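Local coordinates for nonsense-mediated mRNA decay protein 2 (Saccharomyces cerevisiae, PDB 4LUN), which takes part in nonsense-mediated decay, the pathway that degrades mRNAs carrying premature stop codons, and interacts through its C-terminus with NAM7/UPF1, at residues L9-F23 and V94-G106. Residues are numbered along the deposited sequence; the frame is centred on the assembly and turned at random.
Sequences LHDLNTRAWNGEEVF and VEIISGLHQRFNG
Asn13 meets three residues of helix 87-104 at the tight centre of this contact. Its backbone O takes the NE2 hydrogen of His101 at 2.9 Å, on a lone pair and in the imidazole plane, while still accepting the helical bond from Trp17 N. Its side-chain amide works in both directions: OD1 receives Gln102 NE2 at 3.0 Å, the donor standing well above the carbonyl plane, and ND2 gives a bond to Ser98 OG and a second to Val153 O. A chi1 of 169° swings the His101 ring away from its backbone N and toward helix 3-17; Thr109 OG1 holds ND1, so both ring nitrogens are gripped and the ring's rotation is fixed. Its edge then meets the face of Trp17, CE1 lying 3.3 Å from the indole NE1, with the planes at 52°. Replacing Trp17 with an alanine would probably uncover this edge of His101, open a gap beside Gly106, and leave Val155 O without its indole donor. With only a methyl on Ala16, its CA comes to 5.4 Å from that of Gln102, and the axes pass 8.6 Å apart at 32°. In this way helix 3-17 packs along helix 87-104 in the HEAT-repeat-like, all-helical MIF4G domain of Upf2. One turn before Asn13, Leu9 fits as a knob among Val94, Glu95, Ser98 and Gln102, while Glu95 OE1 turns to a salt bridge with Arg5. Past the Schellman turn at Gly19, the loose, wet side is at exposed Glu21, where a water accepts from Phe23 N and donates to Gln102 O, with a further weak bond to Glu21 OE1. Phe23 itself is well packed: Arg103 CG makes a CH-pi contact over one face of its ring, 4.1 Å from the centroid, and Leu60 of helix 52-60 also touches the ring.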
loop_
_atom_site.group_PDB
_atom_site.type_symbol
_atom_site.label_atom_id
_atom_site.label_comp_id
_atom_site.label_asym_id
_atom_site.label_seq_id
_atom_site.Cartn_x
_atom_site.Cartn_y
_atom_site.Cartn_z
ATOM N N LEU A 9 -8.435 -14.479 -12.972
ATOM C CA LEU A 9 -9.252 -13.849 -11.940
ATOM C C LEU A 9 -9.777 -12.500 -12.402
ATOM O O LEU A 9 -10.926 -12.150 -12.123
ATOM C CB LEU A 9 -8.439 -13.649 -10.661
ATOM C CG LEU A 9 -8.165 -14.897 -9.821
ATOM C CD1 LEU A 9 -7.210 -14.566 -8.686
ATOM C CD2 LEU A 9 -9.465 -15.465 -9.271
ATOM N N HIS A 10 -8.923 -11.736 -13.077
ATOM C CA HIS A 10 -9.326 -10.432 -13.606
ATOM C C HIS A 10 -10.541 -10.571 -14.520
ATOM O O HIS A 10 -11.496 -9.798 -14.420
ATOM C CB HIS A 10 -8.167 -9.731 -14.322
ATOM C CG HIS A 10 -8.428 -8.284 -14.596
ATOM N ND1 HIS A 10 -9.175 -7.850 -15.670
ATOM C CD2 HIS A 10 -8.061 -7.169 -13.920
ATOM C CE1 HIS A 10 -9.256 -6.531 -15.645
ATOM N NE2 HIS A 10 -8.594 -6.097 -14.587
ATOM N N ASP A 11 -10.518 -11.573 -15.392
ATOM C CA ASP A 11 -11.647 -11.805 -16.296
ATOM C C ASP A 11 -12.926 -12.141 -15.528
ATOM O O ASP A 11 -13.986 -11.570 -15.793
ATOM C CB ASP A 11 -11.319 -12.909 -17.310
ATOM C CG ASP A 11 -12.421 -13.100 -18.346
ATOM O OD1 ASP A 11 -13.171 -12.134 -18.614
ATOM O OD2 ASP A 11 -12.531 -14.214 -18.897
ATOM N N LEU A 12 -12.819 -13.057 -14.566
ATOM C CA LEU A 12 -13.945 -13.415 -13.719
ATOM C C LEU A 12 -14.428 -12.239 -12.877
ATOM O O LEU A 12 -15.623 -12.011 -12.751
ATOM C CB LEU A 12 -13.576 -14.579 -12.798
ATOM C CG LEU A 12 -13.360 -15.940 -13.458
ATOM C CD1 LEU A 12 -12.779 -16.923 -12.456
ATOM C CD2 LEU A 12 -14.666 -16.477 -14.022
ATOM N N ASN A 13 -13.497 -11.490 -12.293
ATOM C CA ASN A 13 -13.890 -10.387 -11.432
ATOM C C ASN A 13 -14.521 -9.254 -12.230
ATOM O O ASN A 13 -15.385 -8.538 -11.734
ATOM C CB ASN A 13 -12.687 -9.908 -10.604
ATOM C CG ASN A 13 -12.280 -10.920 -9.547
ATOM O OD1 ASN A 13 -13.119 -11.677 -9.057
ATOM N ND2 ASN A 13 -10.996 -10.944 -9.190
ATOM N N THR A 14 -14.086 -9.098 -13.477
ATOM C CA THR A 14 -14.618 -8.047 -14.328
ATOM C C THR A 14 -16.041 -8.429 -14.745
ATOM O O THR A 14 -16.948 -7.598 -14.759
ATOM C CB THR A 14 -13.726 -7.821 -15.562
ATOM O OG1 THR A 14 -12.433 -7.339 -15.149
ATOM C CG2 THR A 14 -14.366 -6.807 -16.505
ATOM N N ARG A 15 -16.241 -9.704 -15.051
ATOM C CA ARG A 15 -17.583 -10.191 -15.374
ATOM C C ARG A 15 -18.542 -10.024 -14.200
ATOM O O ARG A 15 -19.694 -9.626 -14.382
ATOM C CB ARG A 15 -17.534 -11.644 -15.850
ATOM C CG ARG A 15 -16.861 -11.791 -17.207
ATOM C CD ARG A 15 -17.352 -13.010 -17.954
ATOM N NE ARG A 15 -16.807 -14.252 -17.422
ATOM C CZ ARG A 15 -17.543 -15.304 -17.078
ATOM N NH1 ARG A 15 -18.863 -15.264 -17.201
ATOM N NH2 ARG A 15 -16.956 -16.397 -16.607
ATOM N N ALA A 16 -18.064 -10.298 -12.987
ATOM C CA ALA A 16 -18.885 -10.102 -11.798
ATOM C C ALA A 16 -19.261 -8.634 -11.605
ATOM O O ALA A 16 -20.405 -8.330 -11.263
ATOM C CB ALA A 16 -18.193 -10.658 -10.548
ATOM N N TRP A 17 -18.311 -7.726 -11.832
ATOM C CA TRP A 17 -18.620 -6.307 -11.765
ATOM C C TRP A 17 -19.673 -5.971 -12.816
ATOM O O TRP A 17 -20.479 -5.065 -12.625
ATOM C CB TRP A 17 -17.377 -5.442 -11.974
ATOM C CG TRP A 17 -16.647 -5.068 -10.698
ATOM C CD1 TRP A 17 -15.341 -5.334 -10.397
ATOM C CD2 TRP A 17 -17.178 -4.336 -9.576
ATOM N NE1 TRP A 17 -15.032 -4.832 -9.157
ATOM C CE2 TRP A 17 -16.129 -4.216 -8.636
ATOM C CE3 TRP A 17 -18.429 -3.786 -9.279
ATOM C CZ2 TRP A 17 -16.306 -3.560 -7.408
ATOM C CZ3 TRP A 17 -18.597 -3.137 -8.056
ATOM C CH2 TRP A 17 -17.540 -3.032 -7.137
ATOM N N ASN A 18 -19.650 -6.709 -13.923
ATOM C CA ASN A 18 -20.555 -6.449 -15.041
ATOM C C ASN A 18 -21.932 -7.077 -14.830
ATOM O O ASN A 18 -22.803 -7.000 -15.701
ATOM C CB ASN A 18 -19.936 -6.925 -16.359
ATOM C CG ASN A 18 -18.869 -5.979 -16.881
ATOM O OD1 ASN A 18 -18.844 -4.794 -16.533
ATOM N ND2 ASN A 18 -17.982 -6.496 -17.729
ATOM N N GLY A 19 -22.119 -7.704 -13.673
ATOM C CA GLY A 19 -23.420 -8.199 -13.270
ATOM C C GLY A 19 -23.648 -9.672 -13.541
ATOM O O GLY A 19 -24.745 -10.184 -13.326
ATOM N N GLU A 20 -22.621 -10.365 -14.017
ATOM C CA GLU A 20 -22.771 -11.786 -14.279
ATOM C C GLU A 20 -22.673 -12.591 -12.996
ATOM O O GLU A 20 -22.062 -12.155 -12.021
ATOM C CB GLU A 20 -21.705 -12.279 -15.245
ATOM C CG GLU A 20 -21.618 -11.513 -16.538
ATOM C CD GLU A 20 -20.743 -12.227 -17.540
ATOM O OE1 GLU A 20 -20.262 -11.574 -18.490
ATOM O OE2 GLU A 20 -20.537 -13.448 -17.368
ATOM N N GLU A 21 -23.290 -13.768 -13.000
ATOM C CA GLU A 21 -23.016 -14.760 -11.975
ATOM C C GLU A 21 -21.980 -15.692 -12.579
ATOM O O GLU A 21 -22.296 -16.514 -13.439
ATOM C CB GLU A 21 -24.278 -15.543 -11.604
ATOM C CG GLU A 21 -25.531 -14.691 -11.469
ATOM C CD GLU A 21 -25.456 -13.698 -10.325
ATOM O OE1 GLU A 21 -24.700 -13.945 -9.359
ATOM O OE2 GLU A 21 -26.158 -12.666 -10.395
ATOM N N VAL A 22 -20.731 -15.548 -12.154
ATOM C CA VAL A 22 -19.659 -16.347 -12.728
ATOM C C VAL A 22 -19.228 -17.446 -11.767
ATOM O O VAL A 22 -18.520 -18.378 -12.156
ATOM C CB VAL A 22 -18.438 -15.479 -13.092
ATOM C CG1 VAL A 22 -18.896 -14.117 -13.571
ATOM C CG2 VAL A 22 -17.511 -15.333 -11.894
ATOM N N PHE A 23 -19.653 -17.331 -10.512
ATOM C CA PHE A 23 -19.311 -18.326 -9.506
ATOM C C PHE A 23 -20.314 -19.474 -9.547
ATOM O O PHE A 23 -21.518 -19.260 -9.386
ATOM C CB PHE A 23 -19.268 -17.708 -8.107
ATOM C CG PHE A 23 -18.458 -18.504 -7.118
ATOM C CD1 PHE A 23 -17.173 -18.107 -6.774
ATOM C CD2 PHE A 23 -18.973 -19.661 -6.549
ATOM C CE1 PHE A 23 -16.422 -18.840 -5.870
ATOM C CE2 PHE A 23 -18.224 -20.400 -5.645
ATOM C CZ PHE A 23 -16.949 -19.987 -5.304
ATOM N N VAL A 94 -6.247 -12.845 -1.701
ATOM C CA VAL A 94 -6.708 -12.498 -3.042
ATOM C C VAL A 94 -7.735 -13.508 -3.575
ATOM O O VAL A 94 -8.757 -13.122 -4.137
ATOM C CB VAL A 94 -5.536 -12.370 -4.041
ATOM C CG1 VAL A 94 -6.059 -12.257 -5.468
ATOM C CG2 VAL A 94 -4.656 -11.174 -3.682
ATOM N N GLU A 95 -7.463 -14.797 -3.396
ATOM C CA GLU A 95 -8.380 -15.833 -3.868
ATOM C C GLU A 95 -9.713 -15.800 -3.125
ATOM O O GLU A 95 -10.773 -15.956 -3.725
ATOM C CB GLU A 95 -7.748 -17.219 -3.732
ATOM C CG GLU A 95 -6.571 -17.464 -4.660
ATOM C CD GLU A 95 -6.989 -17.864 -6.064
ATOM O OE1 GLU A 95 -8.206 -18.026 -6.322
ATOM O OE2 GLU A 95 -6.090 -18.031 -6.914
ATOM N N ILE A 96 -9.645 -15.605 -1.813
ATOM C CA ILE A 96 -10.833 -15.515 -0.972
ATOM C C ILE A 96 -11.689 -14.292 -1.301
ATOM O O ILE A 96 -12.906 -14.397 -1.442
ATOM C CB ILE A 96 -10.438 -15.490 0.513
ATOM C CG1 ILE A 96 -9.769 -16.813 0.893
ATOM C CG2 ILE A 96 -11.645 -15.213 1.394
ATOM C CD1 ILE A 96 -8.966 -16.744 2.181
ATOM N N ILE A 97 -11.062 -13.131 -1.429
ATOM C CA ILE A 97 -11.808 -11.924 -1.773
ATOM C C ILE A 97 -12.401 -12.038 -3.174
ATOM O O ILE A 97 -13.518 -11.595 -3.402
ATOM C CB ILE A 97 -10.948 -10.646 -1.660
ATOM C CG1 ILE A 97 -10.467 -10.453 -0.219
ATOM C CG2 ILE A 97 -11.734 -9.413 -2.108
ATOM C CD1 ILE A 97 -11.592 -10.377 0.783
ATOM N N SER A 98 -11.660 -12.637 -4.104
ATOM C CA SER A 98 -12.160 -12.839 -5.465
ATOM C C SER A 98 -13.408 -13.720 -5.469
ATOM O O SER A 98 -14.360 -13.435 -6.191
ATOM C CB SER A 98 -11.088 -13.444 -6.372
ATOM O OG SER A 98 -10.034 -12.523 -6.593
ATOM N N GLY A 99 -13.394 -14.780 -4.667
ATOM C CA GLY A 99 -14.548 -15.659 -4.539
ATOM C C GLY A 99 -15.768 -14.927 -4.019
ATOM O O GLY A 99 -16.869 -15.064 -4.553
ATOM N N LEU A 100 -15.570 -14.136 -2.972
ATOM C CA LEU A 100 -16.657 -13.378 -2.379
ATOM C C LEU A 100 -17.176 -12.343 -3.361
ATOM O O LEU A 100 -18.381 -12.138 -3.465
ATOM C CB LEU A 100 -16.203 -12.717 -1.081
ATOM C CG LEU A 100 -16.170 -13.661 0.119
ATOM C CD1 LEU A 100 -15.315 -13.076 1.224
ATOM C CD2 LEU A 100 -17.591 -13.915 0.610
ATOM N N HIS A 101 -16.268 -11.697 -4.086
ATOM C CA HIS A 101 -16.658 -10.729 -5.104
ATOM C C HIS A 101 -17.438 -11.407 -6.237
ATOM O O HIS A 101 -18.391 -10.844 -6.786
ATOM C CB HIS A 101 -15.416 -9.999 -5.658
ATOM C CG HIS A 101 -15.695 -9.185 -6.877
ATOM N ND1 HIS A 101 -16.416 -8.010 -6.842
ATOM C CD2 HIS A 101 -15.368 -9.385 -8.177
ATOM C CE1 HIS A 101 -16.516 -7.521 -8.063
ATOM N NE2 HIS A 101 -15.891 -8.338 -8.895
ATOM N N GLN A 102 -17.038 -12.622 -6.584
ATOM C CA GLN A 102 -17.701 -13.338 -7.673
ATOM C C GLN A 102 -19.097 -13.803 -7.262
ATOM O O GLN A 102 -20.007 -13.872 -8.094
ATOM C CB GLN A 102 -16.840 -14.512 -8.134
ATOM C CG GLN A 102 -15.624 -14.062 -8.937
ATOM C CD GLN A 102 -14.553 -15.113 -9.011
ATOM O OE1 GLN A 102 -14.824 -16.299 -8.844
ATOM N NE2 GLN A 102 -13.317 -14.683 -9.247
ATOM N N ARG A 103 -19.265 -14.108 -5.978
ATOM C CA ARG A 103 -20.571 -14.520 -5.458
ATOM C C ARG A 103 -21.529 -13.339 -5.323
ATOM O O ARG A 103 -22.708 -13.438 -5.687
ATOM C CB ARG A 103 -20.428 -15.204 -4.094
ATOM C CG ARG A 103 -20.149 -16.705 -4.123
ATOM C CD ARG A 103 -21.387 -17.536 -4.488
ATOM N NE ARG A 103 -22.595 -17.144 -3.753
ATOM C CZ ARG A 103 -23.008 -17.697 -2.614
ATOM N NH1 ARG A 103 -22.316 -18.680 -2.047
ATOM N NH2 ARG A 103 -24.122 -17.263 -2.033
ATOM N N PHE A 104 -21.023 -12.220 -4.808
ATOM C CA PHE A 104 -21.893 -11.102 -4.430
ATOM C C PHE A 104 -21.723 -9.787 -5.199
ATOM O O PHE A 104 -22.540 -8.879 -5.038
ATOM C CB PHE A 104 -21.789 -10.832 -2.926
ATOM C CG PHE A 104 -21.995 -12.059 -2.081
ATOM C CD1 PHE A 104 -23.243 -12.664 -2.007
ATOM C CD2 PHE A 104 -20.941 -12.618 -1.371
ATOM C CE1 PHE A 104 -23.433 -13.802 -1.240
ATOM C CE2 PHE A 104 -21.127 -13.756 -0.606
ATOM C CZ PHE A 104 -22.374 -14.346 -0.539
ATOM N N ASN A 105 -20.683 -9.670 -6.024
ATOM C CA ASN A 105 -20.409 -8.399 -6.708
ATOM C C ASN A 105 -20.381 -7.194 -5.750
ATOM O O ASN A 105 -19.893 -7.289 -4.631
ATOM C CB ASN A 105 -21.407 -8.169 -7.861
ATOM C CG ASN A 105 -21.136 -6.892 -8.646
ATOM O OD1 ASN A 105 -20.022 -6.657 -9.107
ATOM N ND2 ASN A 105 -22.141 -6.020 -8.723
ATOM N N GLY A 106 -20.969 -6.088 -6.197
ATOM C CA GLY A 106 -20.796 -4.775 -5.626
ATOM C C GLY A 106 -21.403 -4.627 -4.261
ATOM O O GLY A 106 -20.892 -3.866 -3.458
HETATM O O HOH W 1 -21.731 -15.585 -9.150
#